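Long-range contacts in glucose 1-dehydrogenase (Haloferax mediterranei, PDB 2B5V), which catalyses the zinc-dependent oxidation of D-glucose and several other aldoses with NADP+ or NAD+, preferring NADP+, and works as a homodimer: residues A[148-153]-A[307-312]; A[33-38]-A[63-68]. All coordinates share one frame; numbering follows the deposited sequence.

Interaction 1: residues A[148-153]-A[307-312]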
loop_
_atom_site.group_PDB
_atom_site.type_symbol
_atom_site.label_atom_id
_atom_site.label_comp_id
_atom_site.label_asym_id
_atom_site.label_seq_id
_atom_site.Cartn_x
_atom_site.Cartn_y
_atom_site.Cartn_z
ATOM N N LEU A 148 14.619 2.676 24.349
ATOM C CA LEU A 148 13.624 1.861 23.633
ATOM C C LEU A 148 12.518 2.702 22.954
ATOM O O LEU A 148 11.734 2.189 22.116
ATOM C CB LEU A 148 12.961 0.855 24.581
ATOM C CG LEU A 148 13.816 -0.319 25.081
ATOM C CD1 LEU A 148 12.967 -1.227 25.959
ATOM C CD2 LEU A 148 14.378 -1.106 23.873
ATOM N N ILE A 149 12.431 3.972 23.314
ATOM C CA ILE A 149 11.417 4.848 22.728
ATOM C C ILE A 149 11.627 5.003 21.193
ATOM O O ILE A 149 10.671 4.944 20.407
ATOM C CB ILE A 149 11.441 6.240 23.458
ATOM C CG1 ILE A 149 10.960 6.067 24.920
ATOM C CG2 ILE A 149 10.521 7.248 22.734
ATOM C CD1 ILE A 149 9.503 5.470 25.066
ATOM N N GLU A 150 12.876 5.152 20.762
ATOM C CA GLU A 150 13.142 5.320 19.333
ATOM C C GLU A 150 12.679 4.083 18.539
ATOM O O GLU A 150 11.902 4.224 17.595
ATOM C CB GLU A 150 14.629 5.701 19.086
ATOM C CG GLU A 150 14.927 6.235 17.651
ATOM C CD GLU A 150 15.170 5.121 16.633
ATOM O OE1 GLU A 150 15.245 5.420 15.413
ATOM O OE2 GLU A 150 15.302 3.951 17.054
ATOM N N PRO A 151 13.106 2.855 18.911
ATOM C CA PRO A 151 12.624 1.696 18.123
ATOM C C PRO A 151 11.099 1.500 18.199
ATOM O O PRO A 151 10.446 1.084 17.208
ATOM C CB PRO A 151 13.424 0.495 18.707
ATOM C CG PRO A 151 14.012 1.058 20.008
ATOM C CD PRO A 151 14.278 2.496 19.723
ATOM N N ILE A 152 10.509 1.811 19.356
ATOM C CA ILE A 152 9.044 1.718 19.471
ATOM C C ILE A 152 8.437 2.744 18.487
ATOM O O ILE A 152 7.396 2.442 17.854
ATOM C CB ILE A 152 8.548 2.000 20.934
ATOM C CG1 ILE A 152 8.960 0.820 21.827
ATOM C CG2 ILE A 152 6.991 2.202 20.972
ATOM C CD1 ILE A 152 8.785 1.070 23.362
ATOM N N SER A 153 9.117 3.904 18.328
ATOM C CA SER A 153 8.733 5.029 17.395
ATOM C C SER A 153 8.583 4.496 15.983
ATOM O O SER A 153 7.653 4.855 15.244
ATOM C CB SER A 153 9.863 6.156 17.286
ATOM O OG SER A 153 9.564 7.162 18.214
ATOM N N GLU A 307 5.611 13.000 16.828
ATOM C CA GLU A 307 4.330 12.418 17.196
ATOM C C GLU A 307 4.415 10.924 17.510
ATOM O O GLU A 307 3.700 10.430 18.365
ATOM C CB GLU A 307 3.311 12.645 16.068
ATOM C CG GLU A 307 3.151 14.110 15.669
ATOM C CD GLU A 307 1.969 14.341 14.732
ATOM O OE1 GLU A 307 0.814 14.147 15.167
ATOM O OE2 GLU A 307 2.198 14.710 13.560
ATOM N N HIS A 308 5.307 10.209 16.834
ATOM C CA HIS A 308 5.464 8.760 17.041
ATOM C C HIS A 308 6.243 8.459 18.334
ATOM O O HIS A 308 5.984 7.469 19.010
ATOM C CB HIS A 308 6.204 8.177 15.827
ATOM C CG HIS A 308 5.541 8.499 14.531
ATOM N ND1 HIS A 308 6.181 9.157 13.501
ATOM C CD2 HIS A 308 4.271 8.275 14.106
ATOM C CE1 HIS A 308 5.332 9.324 12.498
ATOM N NE2 HIS A 308 4.167 8.800 12.843
ATOM N N PHE A 309 7.201 9.334 18.655
ATOM C CA PHE A 309 7.991 9.205 19.872
ATOM C C PHE A 309 7.010 9.462 21.035
ATOM O O PHE A 309 7.064 8.783 22.057
ATOM C CB PHE A 309 9.127 10.263 19.895
ATOM C CG PHE A 309 10.361 9.878 19.080
ATOM C CD1 PHE A 309 10.314 9.803 17.700
ATOM C CD2 PHE A 309 11.568 9.594 19.723
ATOM C CE1 PHE A 309 11.444 9.451 16.967
ATOM C CE2 PHE A 309 12.707 9.244 19.002
ATOM C CZ PHE A 309 12.640 9.171 17.612
ATOM N N GLU A 310 6.128 10.458 20.884
ATOM C CA GLU A 310 5.135 10.739 21.944
ATOM C C GLU A 310 4.183 9.574 22.133
ATOM O O GLU A 310 3.864 9.198 23.271
ATOM C CB GLU A 310 4.314 12.001 21.623
ATOM C CG GLU A 310 5.086 13.288 21.883
ATOM C CD GLU A 310 4.290 14.525 21.510
ATOM O OE1 GLU A 310 3.056 14.432 21.378
ATOM O OE2 GLU A 310 4.899 15.588 21.360
ATOM N N ALA A 311 3.715 8.996 21.031
ATOM C CA ALA A 311 2.826 7.852 21.137
ATOM C C ALA A 311 3.560 6.677 21.762
ATOM O O ALA A 311 2.966 5.882 22.503
ATOM C CB ALA A 311 2.306 7.447 19.762
ATOM N N ALA A 312 4.856 6.560 21.460
ATOM C CA ALA A 312 5.655 5.465 22.016
ATOM C C ALA A 312 5.652 5.483 23.568
ATOM O O ALA A 312 5.706 4.418 24.194
ATOM C CB ALA A 312 7.127 5.548 21.512
#

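Interaction 2: residues A[33-38]-A[63-68]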
loop_
_atom_site.group_PDB
_atom_site.type_symbol
_atom_site.label_atom_id
_atom_site.label_comp_id
_atom_site.label_asym_id
_atom_site.label_seq_id
_atom_site.Cartn_x
_atom_site.Cartn_y
_atom_site.Cartn_z
ATOM N N LEU A 33 22.517 9.443 29.080
ATOM C CA LEU A 33 22.320 8.453 30.160
ATOM C C LEU A 33 22.638 7.042 29.627
ATOM O O LEU A 33 23.591 6.399 30.099
ATOM C CB LEU A 33 20.872 8.487 30.691
ATOM C CG LEU A 33 20.426 9.792 31.399
ATOM C CD1 LEU A 33 18.891 9.797 31.700
ATOM C CD2 LEU A 33 21.223 9.902 32.699
ATOM N N ARG A 34 21.846 6.571 28.649
ATOM C CA ARG A 34 22.044 5.246 28.035
ATOM C C ARG A 34 21.794 5.324 26.540
ATOM O O ARG A 34 20.978 6.122 26.092
ATOM C CB ARG A 34 21.088 4.201 28.630
ATOM C CG ARG A 34 21.395 3.864 30.068
ATOM C CD ARG A 34 20.395 2.852 30.654
ATOM N NE ARG A 34 20.806 2.442 32.005
ATOM C CZ ARG A 34 20.204 1.493 32.719
ATOM N NH1 ARG A 34 19.152 0.850 32.234
ATOM N NH2 ARG A 34 20.675 1.157 33.909
ATOM N N VAL A 35 22.522 4.517 25.768
ATOM C CA VAL A 35 22.378 4.496 24.324
ATOM C C VAL A 35 22.259 3.043 23.943
ATOM O O VAL A 35 23.077 2.226 24.359
ATOM C CB VAL A 35 23.606 5.129 23.604
ATOM C CG1 VAL A 35 23.376 5.133 22.105
ATOM C CG2 VAL A 35 23.811 6.584 24.081
ATOM N N GLY A 36 21.233 2.713 23.168
ATOM C CA GLY A 36 21.029 1.331 22.775
ATOM C C GLY A 36 21.930 0.962 21.610
ATOM O O GLY A 36 22.379 1.845 20.864
ATOM N N VAL A 37 22.228 -0.331 21.471
ATOM C CA VAL A 37 23.054 -0.779 20.358
ATOM C C VAL A 37 22.109 -1.450 19.391
ATOM O O VAL A 37 21.225 -2.212 19.787
ATOM C CB VAL A 37 24.147 -1.786 20.773
ATOM C CG1 VAL A 37 24.810 -2.353 19.534
ATOM C CG2 VAL A 37 25.185 -1.104 21.637
ATOM N N ASP A 38 22.313 -1.186 18.112
ATOM C CA ASP A 38 21.443 -1.732 17.091
ATOM C C ASP A 38 22.204 -2.349 15.918
ATOM O O ASP A 38 23.426 -2.218 15.813
ATOM C CB ASP A 38 20.565 -0.588 16.588
ATOM C CG ASP A 38 19.393 -1.066 15.795
ATOM O OD1 ASP A 38 18.732 -2.017 16.251
ATOM O OD2 ASP A 38 19.147 -0.468 14.738
ATOM N N HIS A 63 22.107 5.709 17.722
ATOM C CA HIS A 63 20.983 6.547 17.355
ATOM C C HIS A 63 19.788 6.353 18.301
ATOM O O HIS A 63 18.827 7.096 18.196
ATOM C CB HIS A 63 20.562 6.289 15.898
ATOM C CG HIS A 63 20.139 4.871 15.635
ATOM N ND1 HIS A 63 18.821 4.471 15.639
ATOM C CD2 HIS A 63 20.864 3.762 15.338
ATOM C CE1 HIS A 63 18.748 3.179 15.349
ATOM N NE2 HIS A 63 19.975 2.726 15.162
ATOM N N GLU A 64 19.856 5.380 19.218
ATOM C CA GLU A 64 18.763 5.132 20.184
ATOM C C GLU A 64 19.268 5.647 21.534
ATOM O O GLU A 64 20.016 4.958 22.229
ATOM C CB GLU A 64 18.470 3.637 20.325
ATOM C CG GLU A 64 18.136 2.950 19.002
ATOM C CD GLU A 64 17.972 1.470 19.183
ATOM O OE1 GLU A 64 17.413 0.800 18.278
ATOM O OE2 GLU A 64 18.424 0.983 20.249
ATOM N N ALA A 65 18.831 6.829 21.935
ATOM C CA ALA A 65 19.370 7.394 23.163
ATOM C C ALA A 65 18.355 8.038 24.087
ATOM O O ALA A 65 17.230 8.343 23.683
ATOM C CB ALA A 65 20.439 8.453 22.777
ATOM N N VAL A 66 18.777 8.239 25.337
ATOM C CA VAL A 66 17.969 8.934 26.319
ATOM C C VAL A 66 18.988 9.701 27.157
ATOM O O VAL A 66 20.078 9.197 27.407
ATOM C CB VAL A 66 17.125 7.985 27.228
ATOM C CG1 VAL A 66 18.023 6.962 27.964
ATOM C CG2 VAL A 66 16.352 8.854 28.266
ATOM N N GLY A 67 18.650 10.926 27.543
ATOM C CA GLY A 67 19.565 11.725 28.335
ATOM C C GLY A 67 18.832 12.723 29.205
ATOM O O GLY A 67 17.582 12.788 29.190
ATOM N N VAL A 68 19.594 13.505 29.957
ATOM C CA VAL A 68 19.000 14.524 30.827
ATOM C C VAL A 68 19.519 15.906 30.419
ATOM O O VAL A 68 20.697 16.078 30.113
ATOM C CB VAL A 68 19.316 14.220 32.316
ATOM C CG1 VAL A 68 20.816 14.149 32.522
ATOM C CG2 VAL A 68 18.676 15.266 33.216
HETATM O O HOH W 1 21.912 2.887 18.330
#

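Interaction 1: residues A[148-153]-A[307-312]
The carbonyl oxygen of Ile-149 receives the helical bond from Ser-153 N (2.8 Å) and lies against the methyl of Ala-312, with O to CB 3.8 Å. A further bond to it from the Ser-153 hydroxyl is weak, and the modelled place of OG is doubtful. No hydrogen bond crosses between 148-153 and 307-312; the contact is mainly van der Waals packing. Ala-312 CB points toward helix 149-164 and meets two isoleucines. Ile-152 CG2 presses on it at 3.4 Å, closer than usual for two carbons. Ile-149 CG2 touches the same methyl at 4.0 Å. Anti to the backbone N, this CG2 branch also reaches Phe-309 CD2 at 4.0 Å. Ser-153 CB sits over one face of the Phe-309 ring, offset toward the rim, in a CH-pi contact of 3.9 Å to the ring centroid; the serine is modelled too close to its neighbours, which leaves the detail doubtful. Glu-150 comes to the ring obliquely, CG to CZ 3.7 Å. CG is anti to the backbone N (chi1 -166°), and the chain then bends, so its methylenes line the phenyl while the carboxylate goes on toward the catalytic zinc site, to which Glu-150 contributes. Segments 149-153 and 307-312 run at 113° to each other. Helix 306-318 follows strand 297-300, the outermost strand, within this chain, of the parallel Rossmann sheet. His-308 also ties it to helix 149-164 through Glu-160. Ile-152 packs on Leu-187 and Met-191 of helix 183-194, while Glu-150 and Pro-151 face strand 64-71.

Interaction 2: residues A[33-38]-A[63-68]
Leu-33 begins the antiparallel pairing with 63-68: its N donates to Val-66 O at 3.0 Å. Its CG rests on Gly-67 CA (3.7 Å). Arg-34 N adds a weak bond to the same oxygen, so Leu-33 and Arg-34 both face Val-66 in a classic beta bulge. Arg-34 O takes Val-66 N at 3.1 Å. The extended arginine chain leads away to a salt bridge with Glu-353. Val-35 turns to the other face, where CG2 meets Ala-65 CB at 4.1 Å. Gly-36 N gives a short bond to Glu-64 O (2.7 Å). Its own carbonyl receives a water that also accepts from His-63 N. The extended Glu-64 chain lays OE2 beside Gly-36 CA, and that oxygen is held by Lys-349. In Asp-38, CG stands anti to the backbone N (chi1 -165°). This brings OD2 to the edge of the His-63 ring, in its plane, with a weak bond from NE2 at 3.3 Å. Asp-38 OD1 lies 3.7 Å from Glu-64 OE1, two like charges close together, with a long, weak ion pair from OD1 to Lys-349. Asp-38, His-63 and Glu-64 bind the catalytic zinc, and Asp-38 touches NADP. The pair lies in the GroES-like domain of zinc-containing alcohol dehydrogenases.

Both contacts are buried, but they lie in different parts of the fold. Interaction 2 joins two strands of the GroES-like domain by main-chain hydrogen bonds. Interaction 1 joins two helices of the nucleotide-binding part and relies on methyls and one phenyl ring. Polar side chains gather at the zinc end of the strand pair, whereas in the helix pair Glu-150 alone brings a zinc-binding carboxylate. The contacts meet there: Glu-150 OE2 is 3.6 Å from Glu-64 CG, and Pro-151 CG is 3.8 Å from Glu-64 OE1. Together they hold all four zinc-binding residues, Asp-38, His-63, Glu-64 and Glu-150, so the site is built from both parts of the chain.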